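PDB 7CNE: sphingomyelinase C from Streptomyces griseocarneus, which belongs to the endonuclease/exonuclease/phosphatase family and has the DNase I-like fold, in which two mixed beta sheets pack together between layers of helices. Local coordinates for residues D186-L191 with A256-W261; P8-L13 with G45-V50; A214-R219 with Y248-N253. One frame throughout, in Å; residues are numbered along the deposited sequence.

Contact 1. Residues D186-L191 with A256-W261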
ATOM      1  N   ASP A 186      11.713   1.751 -22.003  1.00 26.73           N
ATOM      2  CA  ASP A 186      12.986   1.626 -21.309  1.00 28.22           C
ATOM      3  C   ASP A 186      12.945   2.184 -19.890  1.00 28.99           C
ATOM      4  O   ASP A 186      13.969   2.143 -19.202  1.00 27.91           O
ATOM      5  CB  ASP A 186      14.085   2.327 -22.109  1.00 31.28           C
ATOM      6  CG  ASP A 186      13.987   3.832 -22.020  1.00 32.13           C
ATOM      7  OD1 ASP A 186      13.010   4.395 -22.540  1.00 33.71           O
ATOM      8  OD2 ASP A 186      14.869   4.456 -21.396  1.00 44.64           O
ATOM      9  N   GLU A 187      11.799   2.694 -19.433  1.00 25.10           N
ATOM     10  CA  GLU A 187      11.640   3.198 -18.075  1.00 24.11           C
ATOM     11  C   GLU A 187      10.777   2.242 -17.258  1.00 22.05           C
ATOM     12  O   GLU A 187       9.753   1.747 -17.746  1.00 21.22           O
ATOM     13  CB  GLU A 187      11.023   4.604 -18.099  1.00 27.14           C
ATOM     14  CG  GLU A 187      11.953   5.610 -18.763  1.00 25.02           C
ATOM     15  CD  GLU A 187      11.383   7.014 -18.860  1.00 27.21           C
ATOM     16  OE1 GLU A 187      12.107   7.871 -19.400  1.00 27.49           O
ATOM     17  OE2 GLU A 187      10.235   7.267 -18.409  1.00 24.48           O
ATOM     18  N   GLN A 188      11.204   1.977 -16.020  1.00 23.34           N
ATOM     19  CA  GLN A 188      10.502   1.036 -15.148  1.00 21.14           C
ATOM     20  C   GLN A 188       9.176   1.604 -14.663  1.00 19.87           C
ATOM     21  O   GLN A 188       9.065   2.793 -14.351  1.00 19.20           O
ATOM     22  CB  GLN A 188      11.329   0.699 -13.910  1.00 18.14           C
ATOM     23  CG  GLN A 188      12.574  -0.073 -14.117  1.00 27.92           C
ATOM     24  CD  GLN A 188      13.375  -0.112 -12.837  1.00 23.91           C
ATOM     25  OE1 GLN A 188      13.016  -0.811 -11.886  1.00 32.66           O
ATOM     26  NE2 GLN A 188      14.431   0.680 -12.785  1.00 27.25           N
ATOM     27  N   VAL A 189       8.185   0.727 -14.541  1.00 19.68           N
ATOM     28  CA  VAL A 189       6.869   1.075 -14.015  1.00 16.36           C
ATOM     29  C   VAL A 189       6.476  -0.015 -13.027  1.00 17.66           C
ATOM     30  O   VAL A 189       6.279  -1.166 -13.423  1.00 18.83           O
ATOM     31  CB  VAL A 189       5.803   1.205 -15.107  1.00 17.94           C
ATOM     32  CG1 VAL A 189       4.507   1.740 -14.476  1.00 16.14           C
ATOM     33  CG2 VAL A 189       6.301   2.102 -16.249  1.00 19.60           C
ATOM     34  N   MET A 190       6.372   0.340 -11.749  1.00 15.52           N
ATOM     35  CA  MET A 190       6.016  -0.598 -10.695  1.00 16.39           C
ATOM     36  C   MET A 190       4.671  -0.231 -10.077  1.00 17.98           C
ATOM     37  O   MET A 190       4.356   0.949  -9.899  1.00 18.49           O
ATOM     38  CB  MET A 190       7.081  -0.626  -9.594  1.00 17.81           C
ATOM     39  CG  MET A 190       8.377  -1.307 -10.002  1.00 22.40           C
ATOM     40  SD  MET A 190       9.627  -1.192  -8.694  1.00 20.27           S
ATOM     41  CE  MET A 190      10.303   0.435  -9.033  1.00 18.34           C
ATOM     42  N   LEU A 191       3.884  -1.249  -9.743  1.00 16.47           N
ATOM     43  CA  LEU A 191       2.667  -1.095  -8.950  1.00 15.22           C
ATOM     44  C   LEU A 191       2.940  -1.687  -7.575  1.00 18.06           C
ATOM     45  O   LEU A 191       3.346  -2.849  -7.472  1.00 16.35           O
ATOM     46  CB  LEU A 191       1.481  -1.796  -9.614  1.00 15.71           C
ATOM     47  CG  LEU A 191       0.197  -1.900  -8.772  1.00 17.84           C
ATOM     48  CD1 LEU A 191      -0.420  -0.525  -8.561  1.00 15.88           C
ATOM     49  CD2 LEU A 191      -0.795  -2.819  -9.440  1.00 15.22           C
ATOM     50  N   ALA A 256      11.287  -2.084 -18.991  1.00 23.43           N
ATOM     51  CA  ALA A 256      12.520  -2.559 -18.382  1.00 22.93           C
ATOM     52  C   ALA A 256      12.298  -2.846 -16.901  1.00 27.22           C
ATOM     53  O   ALA A 256      11.493  -2.193 -16.227  1.00 24.31           O
ATOM     54  CB  ALA A 256      13.636  -1.530 -18.570  1.00 27.65           C
ATOM     55  N   ARG A 257      13.000  -3.854 -16.403  1.00 22.92           N
ATOM     56  CA  ARG A 257      12.922  -4.240 -15.001  1.00 21.34           C
ATOM     57  C   ARG A 257      14.166  -5.042 -14.670  1.00 23.70           C
ATOM     58  O   ARG A 257      14.791  -5.608 -15.570  1.00 24.01           O
ATOM     59  CB  ARG A 257      11.652  -5.060 -14.718  1.00 22.39           C
ATOM     60  CG  ARG A 257      11.643  -6.458 -15.348  1.00 22.00           C
ATOM     61  CD  ARG A 257      10.423  -7.246 -14.848  1.00 24.37           C
ATOM     62  NE  ARG A 257      10.398  -8.628 -15.323  1.00 26.80           N
ATOM     63  CZ  ARG A 257       9.792  -9.021 -16.439  1.00 29.15           C
ATOM     64  NH1 ARG A 257       9.158  -8.132 -17.195  1.00 21.55           N
ATOM     65  NH2 ARG A 257       9.811 -10.303 -16.796  1.00 29.01           N
ATOM     66  N   PRO A 258      14.575  -5.083 -13.402  1.00 23.13           N
ATOM     67  CA  PRO A 258      15.712  -5.933 -13.035  1.00 21.40           C
ATOM     68  C   PRO A 258      15.367  -7.413 -13.149  1.00 27.74           C
ATOM     69  O   PRO A 258      14.234  -7.843 -12.915  1.00 21.04           O
ATOM     70  CB  PRO A 258      16.001  -5.540 -11.577  1.00 22.87           C
ATOM     71  CG  PRO A 258      15.331  -4.194 -11.390  1.00 21.00           C
ATOM     72  CD  PRO A 258      14.117  -4.261 -12.268  1.00 19.90           C
ATOM     73  N   ALA A 259      16.373  -8.204 -13.510  1.00 25.45           N
ATOM     74  CA  ALA A 259      16.189  -9.643 -13.498  1.00 27.93           C
ATOM     75  C   ALA A 259      16.131 -10.148 -12.059  1.00 23.93           C
ATOM     76  O   ALA A 259      16.675  -9.537 -11.132  1.00 24.09           O
ATOM     77  CB  ALA A 259      17.320 -10.338 -14.262  1.00 31.46           C
ATOM     78  N   GLY A 260      15.453 -11.277 -11.878  1.00 22.09           N
ATOM     79  CA  GLY A 260      15.380 -11.867 -10.555  1.00 25.05           C
ATOM     80  C   GLY A 260      14.652 -10.993  -9.560  1.00 26.31           C
ATOM     81  O   GLY A 260      15.066 -10.893  -8.398  1.00 24.33           O
ATOM     82  N   TRP A 261      13.566 -10.356  -9.993  1.00 22.88           N
ATOM     83  CA  TRP A 261      12.786  -9.497  -9.116  1.00 19.50           C
ATOM     84  C   TRP A 261      12.053 -10.332  -8.078  1.00 19.26           C
ATOM     85  O   TRP A 261      11.371 -11.306  -8.416  1.00 20.83           O
ATOM     86  CB  TRP A 261      11.796  -8.684  -9.942  1.00 17.45           C
ATOM     87  CG  TRP A 261      11.022  -7.688  -9.159  1.00 18.77           C
ATOM     88  CD1 TRP A 261       9.703  -7.765  -8.800  1.00 19.45           C
ATOM     89  CD2 TRP A 261      11.507  -6.440  -8.655  1.00 20.23           C
ATOM     90  NE1 TRP A 261       9.344  -6.638  -8.087  1.00 18.87           N
ATOM     91  CE2 TRP A 261      10.432  -5.810  -7.989  1.00 17.54           C
ATOM     92  CE3 TRP A 261      12.754  -5.797  -8.692  1.00 18.23           C
ATOM     93  CZ2 TRP A 261      10.562  -4.571  -7.377  1.00 20.00           C
ATOM     94  CZ3 TRP A 261      12.884  -4.570  -8.086  1.00 18.88           C
ATOM     95  CH2 TRP A 261      11.796  -3.968  -7.429  1.00 20.54           C
TER
HETATM   96  O   HOH W   1       9.000  -1.992 -15.109  1.00 21.46           O
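The indole of W261 meets M190 through its six-membered ring: M190 SD lies 3.7 Å from both CZ2 and CH2 of W261, and 4.5 Å from the centre of that ring. It stands 50° off the ring normal, an oblique approach. H251 makes an edge-to-face contact with the same indole, whose NE1 gives its hydrogen to V249 O. Methionine suits the place because its chain runs extended to SD (chi2 176°), carrying a polarisable sulfur to the indole. The side chain of Q188 crosses that of P258 at about a right angle, with OE1 of Q188 3.6 Å from CD of P258, while its NE2 is hydrogen-bonded to P8 O. Nearer the backbone, Q188 CG comes to 3.2 Å from A256 O. No direct hydrogen bond joins the segments. Instead, water 1 accepts from V189 N at 2.9 Å and donates to A256 O at 2.7 Å. The small methyl of A256 lets the loop come close to D186 O. M190 belongs to the sheet of strand 188-192 and W261 to that of strand 261-265, so this Met-aromatic contact lies at the interface of the two sheets of a DNase I-like beta sandwich.

Contact 2. Residues P8-L13 with G45-V50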
ATOM      1  N   PRO A   8      17.806   1.193 -13.273  1.00 22.82           N
ATOM      2  CA  PRO A   8      18.318   1.233 -11.896  1.00 19.91           C
ATOM      3  C   PRO A   8      17.545   0.294 -10.976  1.00 22.01           C
ATOM      4  O   PRO A   8      16.313   0.222 -11.006  1.00 22.51           O
ATOM      5  CB  PRO A   8      18.151   2.705 -11.495  1.00 18.27           C
ATOM      6  CG  PRO A   8      17.079   3.232 -12.424  1.00 26.07           C
ATOM      7  CD  PRO A   8      17.290   2.498 -13.716  1.00 24.22           C
ATOM      8  N   SER A   9      18.293  -0.433 -10.153  1.00 21.15           N
ATOM      9  CA  SER A   9      17.753  -1.498  -9.315  1.00 20.36           C
ATOM     10  C   SER A   9      17.356  -0.915  -7.957  1.00 23.01           C
ATOM     11  O   SER A   9      18.221  -0.505  -7.175  1.00 23.90           O
ATOM     12  CB  SER A   9      18.788  -2.602  -9.161  1.00 22.09           C
ATOM     13  OG  SER A   9      18.259  -3.704  -8.465  1.00 30.39           O
ATOM     14  N   LEU A  10      16.058  -0.889  -7.673  1.00 18.57           N
ATOM     15  CA  LEU A  10      15.514  -0.228  -6.495  1.00 19.08           C
ATOM     16  C   LEU A  10      14.926  -1.236  -5.512  1.00 19.47           C
ATOM     17  O   LEU A  10      14.405  -2.285  -5.903  1.00 19.54           O
ATOM     18  CB  LEU A  10      14.417   0.785  -6.876  1.00 16.39           C
ATOM     19  CG  LEU A  10      14.765   2.050  -7.669  1.00 22.29           C
ATOM     20  CD1 LEU A  10      13.592   3.038  -7.610  1.00 21.55           C
ATOM     21  CD2 LEU A  10      16.031   2.695  -7.131  1.00 21.88           C
ATOM     22  N   LYS A  11      14.989  -0.881  -4.230  1.00 16.61           N
ATOM     23  CA  LYS A  11      14.382  -1.644  -3.144  1.00 17.95           C
ATOM     24  C   LYS A  11      13.085  -0.955  -2.741  1.00 17.35           C
ATOM     25  O   LYS A  11      13.106   0.223  -2.371  1.00 16.34           O
ATOM     26  CB  LYS A  11      15.334  -1.701  -1.952  1.00 24.37           C
ATOM     27  CG  LYS A  11      15.261  -2.946  -1.100  1.00 30.38           C
ATOM     28  CD  LYS A  11      16.661  -3.253  -0.566  1.00 34.37           C
ATOM     29  CE  LYS A  11      16.719  -4.624   0.066  1.00 39.59           C
ATOM     30  NZ  LYS A  11      16.847  -4.556   1.556  1.00 46.28           N
ATOM     31  N   VAL A  12      11.964  -1.673  -2.793  1.00 17.23           N
ATOM     32  CA  VAL A  12      10.658  -1.041  -2.582  1.00 18.10           C
ATOM     33  C   VAL A  12       9.906  -1.763  -1.474  1.00 17.68           C
ATOM     34  O   VAL A  12       9.706  -2.984  -1.545  1.00 17.67           O
ATOM     35  CB  VAL A  12       9.822  -1.010  -3.872  1.00 20.05           C
ATOM     36  CG1 VAL A  12       8.466  -0.342  -3.602  1.00 16.56           C
ATOM     37  CG2 VAL A  12      10.597  -0.260  -4.980  1.00 13.53           C
ATOM     38  N   LEU A  13       9.490  -1.008  -0.457  1.00 14.71           N
ATOM     39  CA  LEU A  13       8.667  -1.526   0.635  1.00 16.17           C
ATOM     40  C   LEU A  13       7.208  -1.149   0.415  1.00 16.49           C
ATOM     41  O   LEU A  13       6.899   0.002   0.097  1.00 13.87           O
ATOM     42  CB  LEU A  13       9.142  -0.974   1.984  1.00 15.94           C
ATOM     43  CG  LEU A  13       8.197  -1.084   3.184  1.00 18.04           C
ATOM     44  CD1 LEU A  13       8.077  -2.541   3.674  1.00 17.02           C
ATOM     45  CD2 LEU A  13       8.666  -0.174   4.323  1.00 18.65           C
ATOM     46  N   GLY A  45      16.522   1.367   4.850  1.00 22.26           N
ATOM     47  CA  GLY A  45      17.335   0.871   3.761  1.00 20.75           C
ATOM     48  C   GLY A  45      16.602   0.682   2.458  1.00 20.93           C
ATOM     49  O   GLY A  45      17.129   0.023   1.556  1.00 21.05           O
ATOM     50  N   ASN A  46      15.404   1.231   2.325  1.00 18.50           N
ATOM     51  CA  ASN A  46      14.683   1.133   1.069  1.00 18.65           C
ATOM     52  C   ASN A  46      14.950   2.350   0.194  1.00 16.71           C
ATOM     53  O   ASN A  46      15.443   3.382   0.647  1.00 17.67           O
ATOM     54  CB  ASN A  46      13.184   0.981   1.333  1.00 19.49           C
ATOM     55  CG  ASN A  46      12.890  -0.202   2.214  1.00 20.82           C
ATOM     56  OD1 ASN A  46      13.134  -1.344   1.825  1.00 18.88           O
ATOM     57  ND2 ASN A  46      12.391   0.056   3.416  1.00 18.50           N
ATOM     58  N   ASP A  47      14.585   2.224  -1.082  1.00 16.69           N
ATOM     59  CA  ASP A  47      14.563   3.371  -1.979  1.00 15.04           C
ATOM     60  C   ASP A  47      13.192   4.042  -2.030  1.00 17.72           C
ATOM     61  O   ASP A  47      13.103   5.272  -2.144  1.00 15.80           O
ATOM     62  CB  ASP A  47      14.976   2.921  -3.374  1.00 16.85           C
ATOM     63  CG  ASP A  47      16.421   2.512  -3.418  1.00 19.41           C
ATOM     64  OD1 ASP A  47      17.258   3.422  -3.293  1.00 18.89           O
ATOM     65  OD2 ASP A  47      16.705   1.301  -3.537  1.00 18.44           O
ATOM     66  N   VAL A  48      12.129   3.252  -1.977  1.00 14.71           N
ATOM     67  CA  VAL A  48      10.755   3.751  -2.045  1.00 14.69           C
ATOM     68  C   VAL A  48       9.956   3.017  -0.985  1.00 18.14           C
ATOM     69  O   VAL A  48      10.156   1.814  -0.773  1.00 16.92           O
ATOM     70  CB  VAL A  48      10.136   3.537  -3.448  1.00 17.45           C
ATOM     71  CG1 VAL A  48       8.709   4.079  -3.515  1.00 13.79           C
ATOM     72  CG2 VAL A  48      11.015   4.173  -4.537  1.00 17.34           C
ATOM     73  N   VAL A  49       9.066   3.745  -0.303  1.00 17.27           N
ATOM     74  CA  VAL A  49       8.144   3.178   0.677  1.00 14.51           C
ATOM     75  C   VAL A  49       6.733   3.590   0.279  1.00 16.38           C
ATOM     76  O   VAL A  49       6.467   4.779   0.058  1.00 17.50           O
ATOM     77  CB  VAL A  49       8.461   3.638   2.120  1.00 16.76           C
ATOM     78  CG1 VAL A  49       7.428   3.061   3.113  1.00 16.25           C
ATOM     79  CG2 VAL A  49       9.883   3.222   2.528  1.00 18.35           C
ATOM     80  N   VAL A  50       5.839   2.609   0.161  1.00 15.80           N
ATOM     81  CA  VAL A  50       4.422   2.845  -0.112  1.00 15.92           C
ATOM     82  C   VAL A  50       3.631   2.350   1.094  1.00 16.58           C
ATOM     83  O   VAL A  50       3.696   1.161   1.444  1.00 15.19           O
ATOM     84  CB  VAL A  50       3.952   2.151  -1.404  1.00 15.39           C
ATOM     85  CG1 VAL A  50       2.493   2.501  -1.690  1.00 16.94           C
ATOM     86  CG2 VAL A  50       4.819   2.565  -2.593  1.00 16.56           C
TER
HETATM   87  O   HOH W   2      18.896   0.430  -4.686  1.00 18.67           O
HETATM   88  O   HOH W   3      14.784  -2.593   3.556  1.00 26.08           O
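K11 and D47 hold each other through both backbone and side chain at the point where two parallel strands begin. The carboxylate of D47 takes the amide of K11 on the anti lone pair of OD2, with K11 N to D47 OD2 at 2.9 Å and a nearly straight bond (168°). In return K11 O accepts two donors: D47 N at 2.8 Å, tilted from the carbonyl plane, and V48 N at 3.2 Å, in that plane. Aspartate suits this place because its short side chain, with CG anti to the carbonyl carbon (chi1 -68°), can turn back to a neighbouring amide. Its other oxygen, OD1, accepts from W108 NE1, and water 2 donates both to D47 OD2 and to S9 O. Regular parallel pairing follows. L13 N donates to V48 O at 2.9 Å, and V50 N donates to L13 O at 2.8 Å.

N46 is buried, and both ends of its amide have partners: ND2 donates to F42 O, while OD1 accepts from water 3, which K11 NZ reaches only weakly. L13 CB lies over one face of that amide, 3.7 Å from N46 ND2. Branched apolar residues fill the two faces of the pair. V12 and V48 lie side by side on one face, pointing the same way, and on the other L13 CD2 rests 3.7 Å from V49 CG1. The contact closes the beta-alpha-beta unit of strand 12-19, helix 30-39 and strand 48-54. Its chemistry implies a strand start fixed by polar groups: with an amide, an indole N-H and a water all donating to it, the D47 carboxylate would be expected to stay ionised, while beyond it the pairing rests on backbone bonds and mostly apolar contacts.

Contact 3. Residues A214-R219 with Y248-N253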
ATOM      1  N   ALA A 214       3.848  -8.093 -14.741  1.00 21.37           N
ATOM      2  CA  ALA A 214       4.699  -9.285 -14.736  1.00 20.99           C
ATOM      3  C   ALA A 214       4.765  -9.867 -13.326  1.00 19.86           C
ATOM      4  O   ALA A 214       4.922  -9.115 -12.360  1.00 22.32           O
ATOM      5  CB  ALA A 214       6.101  -8.948 -15.229  1.00 21.49           C
ATOM      6  N   PRO A 215       4.616 -11.178 -13.158  1.00 21.71           N
ATOM      7  CA  PRO A 215       4.816 -11.756 -11.827  1.00 22.11           C
ATOM      8  C   PRO A 215       6.257 -11.558 -11.400  1.00 19.47           C
ATOM      9  O   PRO A 215       7.160 -11.435 -12.234  1.00 20.18           O
ATOM     10  CB  PRO A 215       4.487 -13.243 -12.020  1.00 22.48           C
ATOM     11  CG  PRO A 215       4.741 -13.492 -13.467  1.00 21.22           C
ATOM     12  CD  PRO A 215       4.360 -12.211 -14.177  1.00 21.70           C
ATOM     13  N   ALA A 216       6.463 -11.468 -10.092  1.00 19.17           N
ATOM     14  CA  ALA A 216       7.824 -11.491  -9.583  1.00 21.15           C
ATOM     15  C   ALA A 216       8.467 -12.815  -9.971  1.00 23.11           C
ATOM     16  O   ALA A 216       7.789 -13.835 -10.122  1.00 22.33           O
ATOM     17  CB  ALA A 216       7.838 -11.307  -8.062  1.00 18.50           C
ATOM     18  N   ASP A 217       9.784 -12.790 -10.173  1.00 20.73           N
ATOM     19  CA  ASP A 217      10.490 -14.041 -10.426  1.00 23.94           C
ATOM     20  C   ASP A 217      10.431 -14.962  -9.214  1.00 24.80           C
ATOM     21  O   ASP A 217      10.483 -16.186  -9.363  1.00 23.71           O
ATOM     22  CB  ASP A 217      11.931 -13.743 -10.831  1.00 25.57           C
ATOM     23  CG  ASP A 217      12.009 -12.985 -12.145  1.00 26.32           C
ATOM     24  OD1 ASP A 217      11.559 -13.537 -13.168  1.00 30.43           O
ATOM     25  OD2 ASP A 217      12.489 -11.828 -12.151  1.00 27.56           O
ATOM     26  N   SER A 218      10.302 -14.402  -8.011  1.00 21.48           N
ATOM     27  CA  SER A 218      10.105 -15.227  -6.832  1.00 21.94           C
ATOM     28  C   SER A 218       9.364 -14.422  -5.782  1.00 23.95           C
ATOM     29  O   SER A 218       9.546 -13.206  -5.669  1.00 21.83           O
ATOM     30  CB  SER A 218      11.427 -15.766  -6.260  1.00 25.87           C
ATOM     31  OG  SER A 218      12.305 -14.737  -5.863  1.00 28.16           O
ATOM     32  N   ARG A 219       8.498 -15.109  -5.048  1.00 19.84           N
ATOM     33  CA  ARG A 219       7.834 -14.550  -3.880  1.00 23.96           C
ATOM     34  C   ARG A 219       8.306 -15.368  -2.685  1.00 24.01           C
ATOM     35  O   ARG A 219       7.991 -16.561  -2.574  1.00 28.13           O
ATOM     36  CB  ARG A 219       6.311 -14.571  -4.034  1.00 19.74           C
ATOM     37  CG  ARG A 219       5.588 -13.761  -2.939  1.00 21.87           C
ATOM     38  CD  ARG A 219       4.068 -13.640  -3.175  1.00 22.32           C
ATOM     39  NE  ARG A 219       3.437 -12.989  -2.029  1.00 19.76           N
ATOM     40  CZ  ARG A 219       3.339 -11.669  -1.871  1.00 21.77           C
ATOM     41  NH1 ARG A 219       3.805 -10.845  -2.805  1.00 14.39           N
ATOM     42  NH2 ARG A 219       2.758 -11.176  -0.776  1.00 17.51           N
ATOM     43  N   TYR A 248       2.025  -6.579  -2.679  1.00 16.43           N
ATOM     44  CA  TYR A 248       2.842  -6.831  -3.863  1.00 16.32           C
ATOM     45  C   TYR A 248       3.600  -5.584  -4.298  1.00 16.41           C
ATOM     46  O   TYR A 248       3.163  -4.457  -4.062  1.00 16.33           O
ATOM     47  CB  TYR A 248       1.986  -7.272  -5.060  1.00 15.45           C
ATOM     48  CG  TYR A 248       1.108  -8.486  -4.836  1.00 17.75           C
ATOM     49  CD1 TYR A 248      -0.185  -8.352  -4.329  1.00 19.14           C
ATOM     50  CD2 TYR A 248       1.557  -9.763  -5.178  1.00 18.74           C
ATOM     51  CE1 TYR A 248      -1.005  -9.461  -4.151  1.00 18.29           C
ATOM     52  CE2 TYR A 248       0.742 -10.882  -5.006  1.00 18.97           C
ATOM     53  CZ  TYR A 248      -0.542 -10.717  -4.490  1.00 21.22           C
ATOM     54  OH  TYR A 248      -1.362 -11.811  -4.292  1.00 21.48           O
ATOM     55  N   VAL A 249       4.725  -5.805  -4.985  1.00 16.10           N
ATOM     56  CA  VAL A 249       5.383  -4.788  -5.809  1.00 15.90           C
ATOM     57  C   VAL A 249       5.725  -5.466  -7.126  1.00 18.19           C
ATOM     58  O   VAL A 249       6.614  -6.323  -7.170  1.00 16.81           O
ATOM     59  CB  VAL A 249       6.648  -4.209  -5.161  1.00 18.06           C
ATOM     60  CG1 VAL A 249       7.245  -3.069  -6.035  1.00 15.74           C
ATOM     61  CG2 VAL A 249       6.376  -3.738  -3.728  1.00 17.02           C
ATOM     62  N   LEU A 250       5.029  -5.091  -8.197  1.00 15.45           N
ATOM     63  CA  LEU A 250       5.124  -5.811  -9.466  1.00 16.85           C
ATOM     64  C   LEU A 250       5.385  -4.843 -10.612  1.00 19.42           C
ATOM     65  O   LEU A 250       4.751  -3.787 -10.705  1.00 22.10           O
ATOM     66  CB  LEU A 250       3.842  -6.615  -9.747  1.00 13.20           C
ATOM     67  CG  LEU A 250       3.511  -7.720  -8.737  1.00 15.89           C
ATOM     68  CD1 LEU A 250       2.105  -8.322  -8.972  1.00 17.82           C
ATOM     69  CD2 LEU A 250       4.581  -8.808  -8.764  1.00 16.92           C
ATOM     70  N   HIS A 251       6.308  -5.224 -11.491  1.00 16.84           N
ATOM     71  CA  HIS A 251       6.626  -4.446 -12.677  1.00 16.85           C
ATOM     72  C   HIS A 251       5.548  -4.610 -13.748  1.00 20.89           C
ATOM     73  O   HIS A 251       4.750  -5.554 -13.736  1.00 19.10           O
ATOM     74  CB  HIS A 251       7.986  -4.859 -13.234  1.00 17.73           C
ATOM     75  CG  HIS A 251       9.127  -4.400 -12.391  1.00 15.50           C
ATOM     76  ND1 HIS A 251       9.722  -3.168 -12.558  1.00 18.36           N
ATOM     77  CD2 HIS A 251       9.760  -4.988 -11.350  1.00 15.93           C
ATOM     78  CE1 HIS A 251      10.688  -3.026 -11.669  1.00 17.99           C
ATOM     79  NE2 HIS A 251      10.730  -4.114 -10.922  1.00 18.77           N
ATOM     80  N   ARG A 252       5.546  -3.667 -14.685  1.00 18.35           N
ATOM     81  CA  ARG A 252       4.592  -3.636 -15.789  1.00 21.11           C
ATOM     82  C   ARG A 252       5.147  -4.376 -17.000  1.00 23.21           C
ATOM     83  O   ARG A 252       6.320  -4.215 -17.353  1.00 22.87           O
ATOM     84  CB  ARG A 252       4.294  -2.182 -16.165  1.00 20.37           C
ATOM     85  CG  ARG A 252       3.261  -1.993 -17.252  1.00 24.11           C
ATOM     86  CD  ARG A 252       2.716  -0.568 -17.185  1.00 25.49           C
ATOM     87  NE  ARG A 252       1.809  -0.250 -18.279  1.00 28.49           N
ATOM     88  CZ  ARG A 252       0.496  -0.460 -18.263  1.00 24.28           C
ATOM     89  NH1 ARG A 252      -0.090  -1.002 -17.201  1.00 21.97           N
ATOM     90  NH2 ARG A 252      -0.231  -0.124 -19.320  1.00 24.28           N
ATOM     91  N   ASN A 253       4.299  -5.181 -17.644  1.00 19.47           N
ATOM     92  CA  ASN A 253       4.734  -5.882 -18.847  1.00 24.93           C
ATOM     93  C   ASN A 253       5.216  -4.899 -19.908  1.00 25.34           C
ATOM     94  O   ASN A 253       4.656  -3.813 -20.075  1.00 23.21           O
ATOM     95  CB  ASN A 253       3.603  -6.741 -19.412  1.00 20.70           C
ATOM     96  CG  ASN A 253       3.358  -7.990 -18.587  1.00 23.12           C
ATOM     97  OD1 ASN A 253       4.302  -8.607 -18.085  1.00 23.23           O
ATOM     98  ND2 ASN A 253       2.086  -8.374 -18.449  1.00 23.46           N
TER
HETATM   99  O   HOH W   4       7.305  -7.895 -11.230  1.00 17.29           O
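The connection that leads into strand 218-221, the outermost strand of one sheet, runs antiparallel beside strand 247-251, the outermost strand of the other, and A214 meets H251 there. A214 N donates to H251 O at 2.9 Å, a somewhat bent bond (152°) whose donor is tilted from the carbonyl plane. The reverse link passes through water 4, which donates to A214 O and accepts from H251 N, both at 2.9 Å. The pair thus resembles a hydrogen-bonded antiparallel pair with a water let into one of its two bonds. The same water lies in the plane of the H251 ring, at its edge.

Alanine suits position 214 because only a methyl has to pass N253: A214 CB is 3.4 Å from N253 OD1, while ND2 of that asparagine bonds to D212. Next along, L250 packs against the backbone of A214 to A216. Its CD2 lies 3.5 Å from A216 N and close to A214 O, and the small A216 leaves its methyl 4.2 Å from L250 CD2. M207 and L208 of helix 203-211 also touch L250.

At the far end R219 crosses Y248 at about a right angle. NH1 of R219 comes to 3.4 Å from Y248 CD2, and CE2 of Y248 lies over one face of the guanidinium, offset toward its rim. The two planes are 42° apart, well short of a parallel stack. The long arginine can span this distance because its chain is extended from CG to NE, where D245 forms a salt bridge; NH2 donates to D247 O, and Y248 OH bonds to V197 O. Two sheet edges brought together in this way, with a helix over them, are consistent with the layered alpha-beta sandwich of DNase I-like proteins.

Overall arrangement
Contacts 1 and 3 bring the two beta sheets together; contact 2 lies within one of them, and its V12 faces the other. The three centres form a triangle, about 9 Å from contact 1 to contact 3, about 12 Å from contact 1 to contact 2 and about 14 Å from contact 2 to contact 3. Contacts 1 and 3 share a sheet, since strands 188-192 and 247-251 are neighbours, with L191 N 2.8 Å from L250 O. D217 OD2 of contact 3 also lies 2.8 Å from W261 N of contact 1. Contact 2 reaches contact 1 through M190 SD, 4.0 Å from V12 CG2, and contact 3 through V12 CG1, 3.9 Å from V249 CG1, so V12 touches both M190 and V249 of the facing sheet.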